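Local coordinates for protein MHP1 (Microbacterium liquefaciens, PDB 2JLN) that takes up 5-aryl-substituted hydantoins across the membrane by sodium-dependent symport, preferring the L isomers of indolylmethyl and benzyl hydantoin, at residues A171-L185 against M298-S312. Sequence-based numbering, arbitrary orientation.
Sequences ASPVLLAMGVYMVYL and MAILFQVFVLLATWS. With NA (sodium ion), chain B.
F305 sits at the middle of this contact, met by three side chains of helix 171-185. L175 CD2 lies 3.5 Å from F305 CD1, the two side chains crossing at about a right angle. M182 places SD over the ring face, 4.9 Å from the centroid and 8° off the normal, a Met-aromatic contact at a distance. M178 runs antiparallel to the F305 side chain, and its chain bends at the last torsion (chi3 58°), which lays CE against F305 CB at 3.4 Å, near the carbonyl oxygen and CD1 of L301. Cut back to an alanine, M178 would lose SD and CE, which would probably leave a gap beside F305 CB and L301, letting the phenylalanine shift.

At the M298 end, M298 SD lies in the plane of the Y181 ring at its edge, 3.5 Å from Y181 OH, a second Met-aromatic contact. L185 meets M298 tip to tip, its CD1 3.7 Å from SD, and also approaches the edge of the F302 ring. At the other end A171 and V174 pack on L308, with V174 CG1 3.9 Å from L308 CD2. No hydrogen bond joins segments 171-185 and 298-312, whose axes make an angle of 139°, nearer antiparallel than parallel. Beyond the pair, F267 of helix 242-278 touches F305.

The sodium ion lies by the A309-S312 end of the segment, bound by A309 O at 2.1 Å and S312 OG; A38 O, I41 O and T313 OG1 complete the shell. S312 OG also donates to L308 O, in the carbonyl plane, which helps fix its hydroxyl. Transmembrane helices 5 and 8 thus pack through apolar side chains and Met-aromatic contacts, with the sodium site at the A309-S312 end, in the LeuT-type fold to which NCS1 transporters such as this one belong.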
loop_
_atom_site.group_PDB
_atom_site.type_symbol
_atom_site.label_atom_id
_atom_site.label_comp_id
_atom_site.label_asym_id
_atom_site.label_seq_id
_atom_site.Cartn_x
_atom_site.Cartn_y
_atom_site.Cartn_z
ATOM N N ALA A 171 16.708 -8.340 -3.115
ATOM C CA ALA A 171 15.689 -9.037 -3.919
ATOM C C ALA A 171 15.503 -8.442 -5.329
ATOM O O ALA A 171 15.361 -9.170 -6.317
ATOM C CB ALA A 171 14.343 -9.107 -3.185
ATOM N N SER A 172 15.518 -7.126 -5.430
ATOM C CA SER A 172 15.216 -6.495 -6.706
ATOM C C SER A 172 15.867 -7.108 -7.950
ATOM O O SER A 172 15.151 -7.517 -8.873
ATOM C CB SER A 172 15.443 -4.993 -6.647
ATOM O OG SER A 172 14.220 -4.404 -6.264
ATOM N N PRO A 173 17.212 -7.162 -7.990
ATOM C CA PRO A 173 17.911 -7.685 -9.180
ATOM C C PRO A 173 17.683 -9.192 -9.399
ATOM O O PRO A 173 17.530 -9.613 -10.550
ATOM C CB PRO A 173 19.381 -7.401 -8.866
ATOM C CG PRO A 173 19.414 -7.411 -7.362
ATOM C CD PRO A 173 18.164 -6.675 -6.980
ATOM N N VAL A 174 17.652 -9.980 -8.324
ATOM C CA VAL A 174 17.362 -11.402 -8.438
ATOM C C VAL A 174 16.006 -11.637 -9.108
ATOM O O VAL A 174 15.907 -12.416 -10.071
ATOM C CB VAL A 174 17.373 -12.079 -7.072
ATOM C CG1 VAL A 174 16.789 -13.495 -7.165
ATOM C CG2 VAL A 174 18.772 -12.111 -6.542
ATOM N N LEU A 175 14.973 -10.962 -8.587
ATOM C CA LEU A 175 13.624 -10.939 -9.184
ATOM C C LEU A 175 13.566 -10.457 -10.646
ATOM O O LEU A 175 12.869 -11.041 -11.462
ATOM C CB LEU A 175 12.681 -10.085 -8.339
ATOM C CG LEU A 175 12.116 -10.753 -7.093
ATOM C CD1 LEU A 175 11.024 -9.904 -6.472
ATOM C CD2 LEU A 175 11.571 -12.084 -7.469
ATOM N N LEU A 176 14.279 -9.382 -10.970
ATOM C CA LEU A 176 14.348 -8.906 -12.353
ATOM C C LEU A 176 14.918 -9.967 -13.310
ATOM O O LEU A 176 14.448 -10.105 -14.446
ATOM C CB LEU A 176 15.193 -7.638 -12.451
ATOM C CG LEU A 176 15.359 -7.147 -13.888
ATOM C CD1 LEU A 176 13.986 -6.962 -14.530
ATOM C CD2 LEU A 176 16.198 -5.871 -13.957
ATOM N N ALA A 177 15.939 -10.702 -12.860
ATOM C CA ALA A 177 16.569 -11.727 -13.694
ATOM C C ALA A 177 15.701 -12.969 -13.762
ATOM O O ALA A 177 15.442 -13.470 -14.843
ATOM C CB ALA A 177 17.970 -12.068 -13.198
ATOM N N MET A 178 15.244 -13.463 -12.613
ATOM C CA MET A 178 14.316 -14.589 -12.622
ATOM C C MET A 178 13.179 -14.289 -13.592
ATOM O O MET A 178 12.622 -15.197 -14.198
ATOM C CB MET A 178 13.728 -14.870 -11.234
ATOM C CG MET A 178 14.766 -15.113 -10.129
ATOM S SD MET A 178 14.094 -15.909 -8.626
ATOM C CE MET A 178 13.417 -17.421 -9.334
ATOM N N GLY A 179 12.837 -13.011 -13.748
ATOM C CA GLY A 179 11.733 -12.621 -14.609
ATOM C C GLY A 179 12.063 -12.561 -16.094
ATOM O O GLY A 179 11.286 -13.054 -16.910
ATOM N N VAL A 180 13.192 -11.942 -16.447
ATOM C CA VAL A 180 13.670 -11.964 -17.832
ATOM C C VAL A 180 13.960 -13.398 -18.380
ATOM O O VAL A 180 13.655 -13.716 -19.534
ATOM C CB VAL A 180 14.871 -11.024 -18.034
ATOM C CG1 VAL A 180 15.823 -11.580 -19.077
ATOM C CG2 VAL A 180 14.376 -9.658 -18.450
ATOM N N TYR A 181 14.533 -14.266 -17.562
ATOM C CA TYR A 181 14.619 -15.666 -17.928
ATOM C C TYR A 181 13.224 -16.232 -18.221
ATOM O O TYR A 181 13.049 -16.916 -19.220
ATOM C CB TYR A 181 15.307 -16.455 -16.814
ATOM C CG TYR A 181 15.531 -17.925 -17.092
ATOM C CD1 TYR A 181 16.268 -18.352 -18.202
ATOM C CD2 TYR A 181 15.038 -18.888 -16.222
ATOM C CE1 TYR A 181 16.485 -19.714 -18.451
ATOM C CE2 TYR A 181 15.247 -20.238 -16.453
ATOM C CZ TYR A 181 15.970 -20.649 -17.566
ATOM O OH TYR A 181 16.165 -21.996 -17.765
ATOM N N MET A 182 12.241 -15.939 -17.362
ATOM C CA MET A 182 10.849 -16.413 -17.534
ATOM C C MET A 182 10.209 -16.074 -18.879
ATOM O O MET A 182 9.600 -16.938 -19.491
ATOM C CB MET A 182 9.936 -15.878 -16.428
ATOM C CG MET A 182 9.546 -16.891 -15.366
ATOM S SD MET A 182 8.614 -16.134 -13.997
ATOM C CE MET A 182 8.016 -17.636 -13.191
ATOM N N VAL A 183 10.305 -14.819 -19.318
ATOM C CA VAL A 183 9.878 -14.441 -20.673
ATOM C C VAL A 183 10.602 -15.235 -21.763
ATOM O O VAL A 183 10.013 -15.595 -22.773
ATOM C CB VAL A 183 10.097 -12.942 -20.946
ATOM C CG1 VAL A 183 10.145 -12.673 -22.432
ATOM C CG2 VAL A 183 8.997 -12.141 -20.302
ATOM N N TYR A 184 11.888 -15.504 -21.548
ATOM C CA TYR A 184 12.683 -16.280 -22.491
ATOM C C TYR A 184 12.199 -17.726 -22.622
ATOM O O TYR A 184 11.966 -18.186 -23.729
ATOM C CB TYR A 184 14.173 -16.255 -22.130
ATOM C CG TYR A 184 14.932 -17.321 -22.888
ATOM C CD1 TYR A 184 15.511 -17.044 -24.126
ATOM C CD2 TYR A 184 15.024 -18.630 -22.390
ATOM C CE1 TYR A 184 16.181 -18.038 -24.842
ATOM C CE2 TYR A 184 15.688 -19.631 -23.097
ATOM C CZ TYR A 184 16.264 -19.329 -24.320
ATOM O OH TYR A 184 16.929 -20.313 -25.018
ATOM N N LEU A 185 12.076 -18.446 -21.509
ATOM C CA LEU A 185 11.502 -19.793 -21.537
ATOM C C LEU A 185 10.180 -19.858 -22.310
ATOM O O LEU A 185 9.976 -20.785 -23.075
ATOM C CB LEU A 185 11.278 -20.342 -20.127
ATOM C CG LEU A 185 12.512 -20.871 -19.400
ATOM C CD1 LEU A 185 12.182 -21.456 -18.015
ATOM C CD2 LEU A 185 13.190 -21.901 -20.279
ATOM N N MET A 298 14.638 -26.673 -11.534
ATOM C CA MET A 298 13.954 -25.517 -12.122
ATOM C C MET A 298 12.532 -25.316 -11.635
ATOM O O MET A 298 11.932 -24.287 -11.906
ATOM C CB MET A 298 13.949 -25.594 -13.644
ATOM C CG MET A 298 14.869 -24.584 -14.336
ATOM S SD MET A 298 13.994 -23.372 -15.356
ATOM C CE MET A 298 13.582 -22.130 -14.125
ATOM N N ALA A 299 11.990 -26.306 -10.941
ATOM C CA ALA A 299 10.675 -26.186 -10.333
ATOM C C ALA A 299 10.825 -25.446 -9.004
ATOM O O ALA A 299 10.246 -24.382 -8.796
ATOM C CB ALA A 299 10.079 -27.558 -10.114
ATOM N N ILE A 300 11.597 -26.032 -8.097
ATOM C CA ILE A 300 12.035 -25.365 -6.884
ATOM C C ILE A 300 12.352 -23.868 -7.106
ATOM O O ILE A 300 11.898 -23.023 -6.343
ATOM C CB ILE A 300 13.221 -26.150 -6.276
ATOM C CG1 ILE A 300 12.686 -27.247 -5.354
ATOM C CG2 ILE A 300 14.188 -25.240 -5.539
ATOM C CD1 ILE A 300 13.763 -28.055 -4.669
ATOM N N LEU A 301 13.118 -23.545 -8.145
ATOM C CA LEU A 301 13.270 -22.162 -8.599
ATOM C C LEU A 301 11.954 -21.385 -8.632
ATOM O O LEU A 301 11.829 -20.371 -7.959
ATOM C CB LEU A 301 13.865 -22.110 -10.010
ATOM C CG LEU A 301 15.290 -21.622 -10.194
ATOM C CD1 LEU A 301 15.340 -20.588 -11.297
ATOM C CD2 LEU A 301 15.704 -21.003 -8.918
ATOM N N PHE A 302 10.993 -21.839 -9.444
ATOM C CA PHE A 302 9.697 -21.157 -9.577
ATOM C C PHE A 302 9.135 -20.849 -8.197
ATOM O O PHE A 302 8.618 -19.763 -7.953
ATOM C CB PHE A 302 8.657 -21.972 -10.389
ATOM C CG PHE A 302 9.040 -22.222 -11.866
ATOM C CD1 PHE A 302 8.434 -23.264 -12.594
ATOM C CD2 PHE A 302 10.002 -21.431 -12.518
ATOM C CE1 PHE A 302 8.771 -23.494 -13.921
ATOM C CE2 PHE A 302 10.348 -21.669 -13.854
ATOM C CZ PHE A 302 9.734 -22.698 -14.550
ATOM N N GLN A 303 9.263 -21.801 -7.281
ATOM C CA GLN A 303 8.738 -21.639 -5.931
ATOM C C GLN A 303 9.560 -20.691 -5.023
ATOM O O GLN A 303 8.996 -19.996 -4.177
ATOM C CB GLN A 303 8.628 -23.003 -5.281
ATOM C CG GLN A 303 7.238 -23.319 -4.822
ATOM C CD GLN A 303 6.326 -23.625 -5.985
ATOM O OE1 GLN A 303 6.752 -24.214 -6.995
ATOM N NE2 GLN A 303 5.058 -23.227 -5.856
ATOM N N VAL A 304 10.885 -20.684 -5.176
ATOM C CA VAL A 304 11.725 -19.702 -4.496
ATOM C C VAL A 304 11.319 -18.292 -4.964
ATOM O O VAL A 304 11.302 -17.349 -4.171
ATOM C CB VAL A 304 13.262 -19.981 -4.705
ATOM C CG1 VAL A 304 14.117 -18.757 -4.371
ATOM C CG2 VAL A 304 13.703 -21.157 -3.877
ATOM N N PHE A 305 10.972 -18.153 -6.243
ATOM C CA PHE A 305 10.488 -16.876 -6.771
ATOM C C PHE A 305 9.216 -16.367 -6.060
ATOM O O PHE A 305 9.213 -15.279 -5.482
ATOM C CB PHE A 305 10.222 -16.977 -8.264
ATOM C CG PHE A 305 9.447 -15.820 -8.808
ATOM C CD1 PHE A 305 10.100 -14.704 -9.311
ATOM C CD2 PHE A 305 8.063 -15.832 -8.808
ATOM C CE1 PHE A 305 9.379 -13.629 -9.819
ATOM C CE2 PHE A 305 7.343 -14.762 -9.308
ATOM C CZ PHE A 305 7.999 -13.660 -9.810
ATOM N N VAL A 306 8.138 -17.144 -6.119
ATOM C CA VAL A 306 6.892 -16.786 -5.448
ATOM C C VAL A 306 7.093 -16.341 -3.982
ATOM O O VAL A 306 6.495 -15.353 -3.517
ATOM C CB VAL A 306 5.911 -17.966 -5.495
ATOM C CG1 VAL A 306 4.639 -17.645 -4.722
ATOM C CG2 VAL A 306 5.608 -18.341 -6.934
ATOM N N LEU A 307 7.931 -17.081 -3.257
ATOM C CA LEU A 307 8.260 -16.764 -1.867
ATOM C C LEU A 307 9.024 -15.450 -1.755
ATOM O O LEU A 307 8.708 -14.608 -0.938
ATOM C CB LEU A 307 9.106 -17.885 -1.262
ATOM C CG LEU A 307 9.487 -17.690 0.204
ATOM C CD1 LEU A 307 8.261 -17.902 1.064
ATOM C CD2 LEU A 307 10.578 -18.654 0.580
ATOM N N LEU A 308 10.052 -15.283 -2.571
ATOM C CA LEU A 308 10.791 -14.039 -2.592
ATOM C C LEU A 308 9.888 -12.851 -2.974
ATOM O O LEU A 308 10.077 -11.736 -2.497
ATOM C CB LEU A 308 11.955 -14.159 -3.547
ATOM C CG LEU A 308 13.095 -13.223 -3.195
ATOM C CD1 LEU A 308 13.538 -13.504 -1.755
ATOM C CD2 LEU A 308 14.259 -13.363 -4.205
ATOM N N ALA A 309 8.889 -13.089 -3.813
ATOM C CA ALA A 309 7.961 -12.030 -4.208
ATOM C C ALA A 309 6.902 -11.647 -3.158
ATOM O O ALA A 309 6.359 -10.561 -3.191
ATOM C CB ALA A 309 7.287 -12.391 -5.535
ATOM N N THR A 310 6.594 -12.546 -2.244
ATOM C CA THR A 310 5.615 -12.276 -1.190
ATOM C C THR A 310 6.257 -11.526 -0.011
ATOM O O THR A 310 5.668 -10.642 0.605
ATOM C CB THR A 310 5.026 -13.614 -0.717
ATOM O OG1 THR A 310 4.607 -14.344 -1.871
ATOM C CG2 THR A 310 3.864 -13.428 0.232
ATOM N N TRP A 311 7.493 -11.888 0.283
ATOM C CA TRP A 311 8.213 -11.327 1.402
ATOM C C TRP A 311 8.534 -9.865 1.144
ATOM O O TRP A 311 8.703 -9.103 2.081
ATOM C CB TRP A 311 9.527 -12.075 1.552
ATOM C CG TRP A 311 9.892 -12.331 2.935
ATOM C CD1 TRP A 311 9.444 -11.668 4.044
ATOM C CD2 TRP A 311 10.801 -13.317 3.393
ATOM N NE1 TRP A 311 10.021 -12.192 5.171
ATOM C CE2 TRP A 311 10.861 -13.209 4.797
ATOM C CE3 TRP A 311 11.568 -14.289 2.754
ATOM C CZ2 TRP A 311 11.660 -14.039 5.573
ATOM C CZ3 TRP A 311 12.357 -15.108 3.517
ATOM C CH2 TRP A 311 12.396 -14.983 4.919
ATOM N N SER A 312 8.652 -9.483 -0.128
ATOM C CA SER A 312 8.991 -8.112 -0.491
ATOM C C SER A 312 7.755 -7.225 -0.536
ATOM O O SER A 312 7.870 -6.018 -0.745
ATOM C CB SER A 312 9.717 -8.076 -1.829
ATOM O OG SER A 312 9.377 -9.215 -2.581
HETATM NA NA NA B . 7.178 -8.715 -3.731
#